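Ribonuclease P protein component 3 (Thermococcus kodakarensis KOD1, PDB 3WYZ) is probably a protein subunit of ribonuclease P, the RNA-containing complex that cleaves the 5'-ends of tRNA precursors to give mature tRNA. Local coordinates at residues 13-18 against 32-37; 122-127 against 166-171. All coordinates share one frame; numbering follows the deposited sequence.

Interaction 1 of 2, residues 13-18 against 32-37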
loop_
_atom_site.group_PDB
_atom_site.type_symbol
_atom_site.label_atom_id
_atom_site.label_comp_id
_atom_site.label_asym_id
_atom_site.label_seq_id
_atom_site.Cartn_x
_atom_site.Cartn_y
_atom_site.Cartn_z
ATOM N N PHE A 13 6.409 12.196 8.791
ATOM C CA PHE A 13 5.340 11.275 8.388
ATOM C C PHE A 13 5.071 11.307 6.885
ATOM O O PHE A 13 5.032 12.373 6.288
ATOM C CB PHE A 13 4.054 11.609 9.149
ATOM C CG PHE A 13 4.221 11.603 10.645
ATOM C CD1 PHE A 13 4.484 10.416 11.324
ATOM C CD2 PHE A 13 4.128 12.781 11.376
ATOM C CE1 PHE A 13 4.645 10.404 12.698
ATOM C CE2 PHE A 13 4.283 12.776 12.751
ATOM C CZ PHE A 13 4.546 11.587 13.413
ATOM N N VAL A 14 4.869 10.129 6.292
ATOM C CA VAL A 14 4.629 9.994 4.849
ATOM C C VAL A 14 3.333 9.220 4.591
ATOM O O VAL A 14 3.115 8.163 5.168
ATOM C CB VAL A 14 5.785 9.261 4.155
ATOM C CG1 VAL A 14 5.477 9.035 2.675
ATOM C CG2 VAL A 14 7.087 10.039 4.328
ATOM N N GLU A 15 2.477 9.757 3.728
ATOM C CA GLU A 15 1.251 9.064 3.323
ATOM C C GLU A 15 1.491 8.428 1.957
ATOM O O GLU A 15 1.643 9.129 0.967
ATOM C CB GLU A 15 0.077 10.046 3.292
ATOM C CG GLU A 15 -1.235 9.513 2.726
ATOM C CD GLU A 15 -1.627 8.140 3.247
ATOM O OE1 GLU A 15 -1.154 7.142 2.681
ATOM O OE2 GLU A 15 -2.436 8.060 4.200
ATOM N N MET A 16 1.528 7.097 1.932
ATOM C CA MET A 16 1.944 6.331 0.759
ATOM C C MET A 16 0.851 6.086 -0.271
ATOM O O MET A 16 1.156 5.718 -1.398
ATOM C CB MET A 16 2.502 4.973 1.187
ATOM C CG MET A 16 3.822 5.035 1.926
ATOM S SD MET A 16 5.137 5.709 0.909
ATOM C CE MET A 16 5.522 4.308 -0.147
ATOM N N ASP A 17 -0.408 6.286 0.097
ATOM C CA ASP A 17 -1.508 5.907 -0.778
ATOM C C ASP A 17 -2.765 6.744 -0.522
ATOM O O ASP A 17 -3.511 6.490 0.415
ATOM C CB ASP A 17 -1.782 4.409 -0.582
ATOM C CG ASP A 17 -2.801 3.848 -1.550
ATOM O OD1 ASP A 17 -3.102 4.508 -2.563
ATOM O OD2 ASP A 17 -3.282 2.719 -1.283
ATOM N N VAL A 18 -2.958 7.768 -1.350
ATOM C CA VAL A 18 -4.216 8.512 -1.423
ATOM C C VAL A 18 -4.627 8.595 -2.892
ATOM O O VAL A 18 -3.785 8.771 -3.769
ATOM C CB VAL A 18 -4.110 9.926 -0.808
ATOM C CG1 VAL A 18 -3.917 9.839 0.692
ATOM C CG2 VAL A 18 -2.977 10.719 -1.416
ATOM N N ASP A 32 4.379 14.980 5.667
ATOM C CA ASP A 32 5.521 15.626 5.023
ATOM C C ASP A 32 5.626 15.299 3.534
ATOM O O ASP A 32 6.114 16.113 2.750
ATOM C CB ASP A 32 6.812 15.237 5.737
ATOM C CG ASP A 32 6.878 15.790 7.143
ATOM O OD1 ASP A 32 6.137 15.299 8.021
ATOM O OD2 ASP A 32 7.665 16.731 7.363
ATOM N N GLU A 33 5.191 14.098 3.160
ATOM C CA GLU A 33 5.099 13.699 1.761
ATOM C C GLU A 33 3.801 12.943 1.552
ATOM O O GLU A 33 3.382 12.168 2.413
ATOM C CB GLU A 33 6.267 12.796 1.368
ATOM C CG GLU A 33 7.643 13.369 1.666
ATOM C CD GLU A 33 8.769 12.511 1.106
ATOM O OE1 GLU A 33 8.737 12.211 -0.111
ATOM O OE2 GLU A 33 9.687 12.146 1.882
ATOM N N VAL A 34 3.169 13.164 0.406
ATOM C CA VAL A 34 1.936 12.463 0.063
ATOM C C VAL A 34 2.048 11.901 -1.350
ATOM O O VAL A 34 2.259 12.644 -2.307
ATOM C CB VAL A 34 0.697 13.379 0.173
ATOM C CG1 VAL A 34 -0.574 12.594 -0.110
ATOM C CG2 VAL A 34 0.616 14.009 1.555
ATOM N N VAL A 35 1.920 10.582 -1.464
ATOM C CA VAL A 35 1.952 9.900 -2.749
ATOM C C VAL A 35 0.528 9.772 -3.300
ATOM O O VAL A 35 -0.348 9.241 -2.629
ATOM C CB VAL A 35 2.584 8.502 -2.602
ATOM C CG1 VAL A 35 2.593 7.764 -3.937
ATOM C CG2 VAL A 35 3.996 8.608 -2.028
ATOM N N PHE A 36 0.300 10.276 -4.510
ATOM C CA PHE A 36 -0.983 10.115 -5.181
ATOM C C PHE A 36 -1.007 8.804 -5.962
ATOM O O PHE A 36 -0.145 8.556 -6.801
ATOM C CB PHE A 36 -1.267 11.284 -6.125
ATOM C CG PHE A 36 -2.605 11.188 -6.809
ATOM C CD1 PHE A 36 -2.738 10.497 -8.011
ATOM C CD2 PHE A 36 -3.725 11.776 -6.248
ATOM C CE1 PHE A 36 -3.969 10.398 -8.638
ATOM C CE2 PHE A 36 -4.957 11.683 -6.870
ATOM C CZ PHE A 36 -5.079 10.994 -8.067
ATOM N N THR A 37 -2.002 7.969 -5.686
ATOM C CA THR A 37 -2.118 6.665 -6.321
ATOM C C THR A 37 -3.191 6.676 -7.412
ATOM O O THR A 37 -4.342 7.043 -7.162
ATOM C CB THR A 37 -2.459 5.585 -5.277
ATOM O OG1 THR A 37 -1.409 5.518 -4.298
ATOM C CG2 THR A 37 -2.625 4.226 -5.942
#
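Asp17 and Thr37 meet where strand 14-18 ends beside the middle of strand 33-41, and the hydroxyl OG1 of Thr37 donates to OD1 of Asp17 across 2.6 Å. The donor approaches from above the carboxylate plane, 40° out of it. Asp17 CG stands anti to the backbone N (chi1 -173°), 3.5 Å from Thr37 OG1, while OD2 takes a salt bridge from Arg19 and a hydrogen bond with Ser178. Backbone bonds zip the parallel strands together: Val35 N donates to Glu15 O (2.8 Å) and Glu15 N to Glu33 O. A beta bulge between Glu15 and Val18 then shifts the register by one residue. Beyond it Val18 N reaches Val35 O at a longer 3.3 Å, whereas Thr37 N lies 2.7 Å from Val18 O. Within the bulge Asp17 N donates to OE1 of Glu15 (2.8 Å) on the anti side, 23° out of the carboxylate plane; OE1 also bonds the Thr176 hydroxyl and OE2 that of Ser177. On the face covered by helix 21-30, Val18 CG2 presses on Val34 CG1 at 3.3 Å, a tight contact between side chains at about a right angle. These are the first two strands of the TIM-barrel-like fold, joined by a beta-alpha-beta crossover. The buried carboxylates of Glu15 and Asp17 are each held by several polar partners, which may favour their charged forms.

Interaction 2 of 2, residues 122-127 against 166-171; sequences FDHTLA and VKKYRV
Ala127 and Tyr169 form the close-packed middle of this contact: the methyl CB of Ala127 lies 3.5 Å from CD1 of the tyrosine ring and nearly as close to its CG. Deeper in, Val171 sets CG2 3.3 Å from the carbonyl O of Ala127, and CE2 of Phe122 meets CG2 of Val166 at 4.0 Å, the two side chains crossing at about a right angle. Phe122, Val166 and Val171 all touch Ile137 of strand 136-140, so this side belongs to the layer between helices and sheet. The outer side is looser and polar. There the Tyr169 hydroxyl OH reaches ND1 of His124 at 2.9 Å in a hydrogen bond that either group could donate. Each partner lies at the edge of the other's ring, near its plane, and the rings meet rim to rim with planes 72° apart. The Lys168 chain bends at chi3, and its NZ comes within 3.8 Å of His124 CE1 without a bond. Both helices have an end here: Asp123 N-caps helix 124-133 through OD1, which accepts from Leu126 N at 2.8 Å, and helix 149-168 ends in a Schellman motif at Arg170. The start of one helix is thereby joined to the end of another by apolar packing inside and one hydrogen bond between His124 and Tyr169 outside, where the nearby lysine ammonium may disfavour a protonated imidazole.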
loop_
_atom_site.group_PDB
_atom_site.type_symbol
_atom_site.label_atom_id
_atom_site.label_comp_id
_atom_site.label_asym_id
_atom_site.label_seq_id
_atom_site.Cartn_x
_atom_site.Cartn_y
_atom_site.Cartn_z
ATOM N N PHE A 122 -1.808 -14.317 3.497
ATOM C CA PHE A 122 -0.396 -14.099 3.779
ATOM C C PHE A 122 0.027 -15.182 4.763
ATOM O O PHE A 122 -0.684 -15.456 5.732
ATOM C CB PHE A 122 -0.208 -12.705 4.385
ATOM C CG PHE A 122 1.178 -12.149 4.240
ATOM C CD1 PHE A 122 1.622 -11.679 3.015
ATOM C CD2 PHE A 122 2.027 -12.051 5.336
ATOM C CE1 PHE A 122 2.889 -11.152 2.879
ATOM C CE2 PHE A 122 3.298 -11.516 5.207
ATOM C CZ PHE A 122 3.726 -11.066 3.977
ATOM N N ASP A 123 1.174 -15.799 4.501
ATOM C CA ASP A 123 1.655 -16.931 5.286
ATOM C C ASP A 123 3.186 -16.947 5.344
ATOM O O ASP A 123 3.842 -16.078 4.766
ATOM C CB ASP A 123 1.118 -18.241 4.687
ATOM C CG ASP A 123 1.442 -18.397 3.200
ATOM O OD1 ASP A 123 2.253 -17.611 2.656
ATOM O OD2 ASP A 123 0.877 -19.321 2.569
ATOM N N HIS A 124 3.743 -17.928 6.052
ATOM C CA HIS A 124 5.196 -18.096 6.144
ATOM C C HIS A 124 5.881 -18.043 4.779
ATOM O O HIS A 124 6.955 -17.446 4.653
ATOM C CB HIS A 124 5.543 -19.416 6.844
ATOM C CG HIS A 124 5.250 -19.418 8.314
ATOM N ND1 HIS A 124 6.132 -18.924 9.252
ATOM C CD2 HIS A 124 4.174 -19.861 9.008
ATOM C CE1 HIS A 124 5.612 -19.059 10.461
ATOM N NE2 HIS A 124 4.424 -19.625 10.340
ATOM N N THR A 125 5.258 -18.659 3.770
ATOM C CA THR A 125 5.801 -18.699 2.410
ATOM C C THR A 125 5.880 -17.301 1.785
ATOM O O THR A 125 6.943 -16.874 1.343
ATOM C CB THR A 125 4.955 -19.616 1.493
ATOM O OG1 THR A 125 4.953 -20.952 2.014
ATOM C CG2 THR A 125 5.495 -19.635 0.059
ATOM N N LEU A 126 4.751 -16.596 1.746
ATOM C CA LEU A 126 4.712 -15.252 1.163
ATOM C C LEU A 126 5.519 -14.252 1.976
ATOM O O LEU A 126 6.137 -13.343 1.410
ATOM C CB LEU A 126 3.277 -14.759 1.033
ATOM C CG LEU A 126 2.395 -15.467 0.006
ATOM C CD1 LEU A 126 0.929 -15.113 0.201
ATOM C CD2 LEU A 126 2.847 -15.110 -1.398
ATOM N N ALA A 127 5.514 -14.417 3.297
ATOM C CA ALA A 127 6.266 -13.529 4.184
ATOM C C ALA A 127 7.752 -13.642 3.894
ATOM O O ALA A 127 8.453 -12.629 3.813
ATOM C CB ALA A 127 5.982 -13.854 5.644
ATOM N N VAL A 166 4.884 -10.349 9.064
ATOM C CA VAL A 166 5.706 -9.226 8.615
ATOM C C VAL A 166 6.829 -8.924 9.611
ATOM O O VAL A 166 7.986 -8.738 9.222
ATOM C CB VAL A 166 4.838 -7.955 8.415
ATOM C CG1 VAL A 166 5.675 -6.688 8.430
ATOM C CG2 VAL A 166 4.035 -8.041 7.119
ATOM N N LYS A 167 6.479 -8.875 10.890
ATOM C CA LYS A 167 7.436 -8.560 11.936
ATOM C C LYS A 167 8.509 -9.642 12.083
ATOM O O LYS A 167 9.699 -9.326 12.225
ATOM C CB LYS A 167 6.711 -8.342 13.261
ATOM C CG LYS A 167 7.570 -7.718 14.348
ATOM C CD LYS A 167 7.767 -8.667 15.514
ATOM C CE LYS A 167 8.257 -7.938 16.757
ATOM N NZ LYS A 167 7.920 -8.693 17.999
ATOM N N LYS A 168 8.088 -10.907 12.035
ATOM C CA LYS A 168 9.002 -12.036 12.192
ATOM C C LYS A 168 9.981 -12.146 11.025
ATOM O O LYS A 168 11.168 -12.371 11.225
ATOM C CB LYS A 168 8.222 -13.347 12.326
ATOM C CG LYS A 168 9.056 -14.503 12.864
ATOM C CD LYS A 168 8.297 -15.814 12.826
ATOM C CE LYS A 168 7.223 -15.893 13.901
ATOM N NZ LYS A 168 6.115 -16.809 13.497
ATOM N N TYR A 169 9.475 -11.982 9.807
ATOM C CA TYR A 169 10.300 -12.094 8.606
ATOM C C TYR A 169 10.980 -10.777 8.211
ATOM O O TYR A 169 11.654 -10.709 7.190
ATOM C CB TYR A 169 9.457 -12.636 7.450
ATOM C CG TYR A 169 9.207 -14.119 7.561
ATOM C CD1 TYR A 169 8.113 -14.611 8.263
ATOM C CD2 TYR A 169 10.080 -15.036 6.977
ATOM C CE1 TYR A 169 7.887 -15.972 8.375
ATOM C CE2 TYR A 169 9.863 -16.399 7.089
ATOM C CZ TYR A 169 8.767 -16.859 7.784
ATOM O OH TYR A 169 8.547 -18.207 7.888
ATOM N N ARG A 170 10.799 -9.734 9.016
ATOM C CA ARG A 170 11.418 -8.431 8.766
ATOM C C ARG A 170 11.061 -7.908 7.374
ATOM O O ARG A 170 11.927 -7.479 6.620
ATOM C CB ARG A 170 12.939 -8.504 8.977
ATOM C CG ARG A 170 13.346 -9.158 10.291
ATOM C CD ARG A 170 14.685 -8.647 10.805
ATOM N NE ARG A 170 14.591 -7.290 11.356
ATOM C CZ ARG A 170 15.586 -6.634 11.965
ATOM N NH1 ARG A 170 16.786 -7.198 12.122
ATOM N NH2 ARG A 170 15.382 -5.401 12.427
ATOM N N VAL A 171 9.773 -7.957 7.044
ATOM C CA VAL A 171 9.290 -7.488 5.747
ATOM C C VAL A 171 9.033 -5.990 5.873
ATOM O O VAL A 171 8.507 -5.551 6.894
ATOM C CB VAL A 171 7.977 -8.184 5.325
ATOM C CG1 VAL A 171 7.551 -7.731 3.929
ATOM C CG2 VAL A 171 8.125 -9.695 5.360
#

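Overall arrangement
Both contacts belong to one TIM-barrel-like domain but share no helix or strand, and they lie on opposite sides of its centre, their own centres 24 Å apart and nearest atoms about 12 Å apart. Interaction 1 is buried and joins strands 14-18 and 33-41 within the parallel sheet, so main-chain hydrogen bonds dominate it, with two buried carboxylates of strand 14-18 held by polar partners. Interaction 2 lies farther out, in the helical layer, where helix 124-133 begins and helix 149-168 ends; side chains do the joining there, grading from apolar near strand 136-140 to polar at the surface. The first also covers more area, 557 against 323 Å².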